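Local coordinates for E2A dna-binding protein (Human adenovirus 5, PDB 2WB0) that binds single-stranded DNA and, by forming multimers, unwinds the template without ATP during the elongation phase of viral strand displacement replication, at residues Trp8-Met12 with Asn31-Leu35. Coordinates in Å, arbitrary orientation, origin at the centre of the assembly. Residue numbers count along the deposited sequence, not the author numbering.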
ATOM      1  N   TRP A   8      23.751  -6.551 -15.507  1.00 25.38           N
ATOM      2  CA  TRP A   8      22.649  -6.832 -16.422  1.00 24.78           C
ATOM      3  C   TRP A   8      22.618  -8.264 -16.965  1.00 25.78           C
ATOM      4  O   TRP A   8      21.564  -8.946 -16.907  1.00 25.32           O
ATOM      5  CB  TRP A   8      22.591  -5.790 -17.561  1.00 24.59           C
ATOM      6  CG  TRP A   8      21.362  -5.902 -18.427  1.00 24.32           C
ATOM      7  CD1 TRP A   8      20.175  -5.211 -18.242  1.00 20.94           C
ATOM      8  CD2 TRP A   8      21.188  -6.697 -19.595  1.00 21.33           C
ATOM      9  NE1 TRP A   8      19.295  -5.531 -19.235  1.00 23.30           N
ATOM     10  CE2 TRP A   8      19.881  -6.437 -20.080  1.00 21.64           C
ATOM     11  CE3 TRP A   8      22.008  -7.608 -20.298  1.00 22.11           C
ATOM     12  CZ2 TRP A   8      19.378  -7.030 -21.220  1.00 19.02           C
ATOM     13  CZ3 TRP A   8      21.489  -8.223 -21.448  1.00 22.93           C
ATOM     14  CH2 TRP A   8      20.187  -7.959 -21.882  1.00 24.85           C
ATOM     15  N   GLU A   9      23.749  -8.783 -17.458  1.00 25.37           N
ATOM     16  CA  GLU A   9      23.705 -10.140 -17.945  1.00 25.91           C
ATOM     17  C   GLU A   9      23.414 -11.160 -16.787  1.00 23.60           C
ATOM     18  O   GLU A   9      22.746 -12.124 -16.991  1.00 24.22           O
ATOM     19  CB  GLU A   9      25.027 -10.514 -18.659  1.00 27.21           C
ATOM     20  CG  GLU A   9      25.150  -9.996 -20.101  1.00 29.56           C
ATOM     21  CD  GLU A   9      26.538 -10.376 -20.716  1.00 32.80           C
ATOM     22  OE1 GLU A   9      27.553  -9.780 -20.262  1.00 31.17           O
ATOM     23  OE2 GLU A   9      26.573 -11.280 -21.588  1.00 28.12           O
ATOM     24  N   LYS A  10      23.932 -10.897 -15.601  1.00 25.60           N
ATOM     25  CA  LYS A  10      23.750 -11.820 -14.468  1.00 25.59           C
ATOM     26  C   LYS A  10      22.244 -11.836 -14.080  1.00 25.85           C
ATOM     27  O   LYS A  10      21.622 -12.909 -13.980  1.00 27.92           O
ATOM     28  CB  LYS A  10      24.615 -11.372 -13.320  1.00 26.93           C
ATOM     29  CG  LYS A  10      24.296 -12.076 -12.012  1.00 26.89           C
ATOM     30  CD  LYS A  10      25.273 -11.750 -10.948  1.00 28.63           C
ATOM     31  CE  LYS A  10      25.133 -12.750  -9.809  1.00 29.11           C
ATOM     32  NZ  LYS A  10      25.688 -12.090  -8.610  1.00 30.13           N
ATOM     33  N   GLY A  11      21.648 -10.643 -13.958  1.00 26.06           N
ATOM     34  CA  GLY A  11      20.179 -10.486 -13.799  1.00 23.07           C
ATOM     35  C   GLY A  11      19.392 -11.227 -14.836  1.00 23.76           C
ATOM     36  O   GLY A  11      18.417 -11.967 -14.520  1.00 24.53           O
ATOM     37  N   MET A  12      19.759 -11.031 -16.103  1.00 22.50           N
ATOM     38  CA  MET A  12      18.995 -11.615 -17.192  1.00 22.94           C
ATOM     39  C   MET A  12      18.989 -13.142 -17.086  1.00 23.11           C
ATOM     40  O   MET A  12      18.002 -13.788 -17.374  1.00 23.52           O
ATOM     41  CB  MET A  12      19.544 -11.166 -18.555  1.00 22.59           C
ATOM     42  CG  MET A  12      19.144  -9.703 -18.899  1.00 23.62           C
ATOM     43  SD  MET A  12      17.401  -9.702 -19.399  1.00 23.08           S
ATOM     44  CE  MET A  12      17.371 -10.476 -20.994  1.00 23.82           C
ATOM     45  N   ASN A  31      10.714 -10.889 -24.889  1.00 27.27           N
ATOM     46  CA  ASN A  31      10.814  -9.449 -24.798  1.00 26.43           C
ATOM     47  C   ASN A  31      11.371  -8.928 -23.497  1.00 25.15           C
ATOM     48  O   ASN A  31      11.702  -7.756 -23.421  1.00 24.49           O
ATOM     49  CB  ASN A  31       9.478  -8.822 -25.125  1.00 27.46           C
ATOM     50  CG  ASN A  31       9.086  -9.074 -26.553  1.00 31.59           C
ATOM     51  OD1 ASN A  31       7.922  -9.403 -26.854  1.00 35.99           O
ATOM     52  ND2 ASN A  31      10.067  -8.967 -27.455  1.00 30.99           N
ATOM     53  N   PHE A  32      11.507  -9.781 -22.478  1.00 23.50           N
ATOM     54  CA  PHE A  32      12.035  -9.296 -21.200  1.00 22.18           C
ATOM     55  C   PHE A  32      13.508  -8.820 -21.304  1.00 21.98           C
ATOM     56  O   PHE A  32      14.366  -9.534 -21.859  1.00 21.26           O
ATOM     57  CB  PHE A  32      11.914 -10.420 -20.164  1.00 22.02           C
ATOM     58  CG  PHE A  32      12.300 -10.008 -18.796  1.00 22.02           C
ATOM     59  CD1 PHE A  32      11.383  -9.298 -17.993  1.00 19.23           C
ATOM     60  CD2 PHE A  32      13.553 -10.319 -18.286  1.00 19.95           C
ATOM     61  CE1 PHE A  32      11.739  -8.896 -16.713  1.00 19.81           C
ATOM     62  CE2 PHE A  32      13.916  -9.943 -16.996  1.00 16.90           C
ATOM     63  CZ  PHE A  32      13.008  -9.230 -16.204  1.00 23.12           C
ATOM     64  N   LYS A  33      13.819  -7.666 -20.724  1.00 19.59           N
ATOM     65  CA  LYS A  33      15.153  -7.032 -20.801  1.00 20.80           C
ATOM     66  C   LYS A  33      15.568  -6.481 -19.444  1.00 18.89           C
ATOM     67  O   LYS A  33      16.440  -5.614 -19.346  1.00 20.17           O
ATOM     68  CB  LYS A  33      15.173  -5.880 -21.844  1.00 20.54           C
ATOM     69  CG  LYS A  33      14.992  -6.281 -23.315  1.00 20.29           C
ATOM     70  CD  LYS A  33      16.045  -7.342 -23.812  1.00 22.50           C
ATOM     71  CE  LYS A  33      15.832  -7.650 -25.330  1.00 22.21           C
ATOM     72  NZ  LYS A  33      17.005  -8.578 -25.876  1.00 24.49           N
ATOM     73  N   LEU A  34      14.976  -7.021 -18.376  1.00 19.20           N
ATOM     74  CA  LEU A  34      15.303  -6.598 -17.019  1.00 17.18           C
ATOM     75  C   LEU A  34      15.138  -5.078 -16.825  1.00 16.15           C
ATOM     76  O   LEU A  34      15.826  -4.483 -16.038  1.00 15.35           O
ATOM     77  CB  LEU A  34      16.730  -7.025 -16.712  1.00 19.19           C
ATOM     78  CG  LEU A  34      17.164  -7.669 -15.403  1.00 21.51           C
ATOM     79  CD1 LEU A  34      18.536  -7.107 -14.843  1.00 23.42           C
ATOM     80  CD2 LEU A  34      16.120  -7.944 -14.349  1.00 21.33           C
ATOM     81  N   LEU A  35      14.228  -4.453 -17.560  1.00 14.33           N
ATOM     82  CA  LEU A  35      14.047  -3.024 -17.459  1.00 15.69           C
ATOM     83  C   LEU A  35      13.033  -2.696 -16.365  1.00 16.71           C
ATOM     84  O   LEU A  35      12.187  -3.529 -16.060  1.00 17.55           O
ATOM     85  CB  LEU A  35      13.493  -2.520 -18.783  1.00 15.42           C
ATOM     86  CG  LEU A  35      14.400  -1.914 -19.881  1.00 21.78           C
ATOM     87  CD1 LEU A  35      15.835  -1.622 -19.596  1.00 19.70           C
ATOM     88  CD2 LEU A  35      14.120  -2.360 -21.262  1.00 21.62           C
TER
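Trp8, in the first turn of helix 7-21, reaches across to the loop that follows helix 26-31. Its indole NE1 donates a hydrogen bond to the backbone O of Lys33 (2.9 Å, N-H...O angle 145°), with the acceptor lying near the ring plane, as suits an indole N-H. The indole also touches the side chains of Leu34 and Lys33: Trp8 CD1 lies 4.2 Å from Leu34 CB, and Trp8 CZ2 is 4.2 Å from Lys33 CD. Glu9 and Lys10 direct their CA-to-CB bonds away from the loop, and the Lys10 amine instead bonds to the backbone O of Phe82. Gly11 brings its bare CA up to the loop, 3.9 Å from Leu34 CD1; a beta carbon here would point toward the loop and end 2.5 Å from Leu34 CD1, a clash. The contact joins the connection between helices 26-31 and 40-53 to the N-terminal helix 7-21 of the all-alpha region, away from both zinc sites. One turn after Trp8, bonded to its O through the backbone N, Met12 lays its thioether along the loop. Met12 SD lies 3.9 Å from Leu34 CB and makes an oblique Met-aromatic contact with Phe32, 5.1 Å from the ring centroid, while Met12 CE approaches Phe32 O to 3.3 Å. The Phe32 side chain also packs on Ala15 and Met19 of helix 7-21 and on Ala41 and Leu42 of helix 40-53.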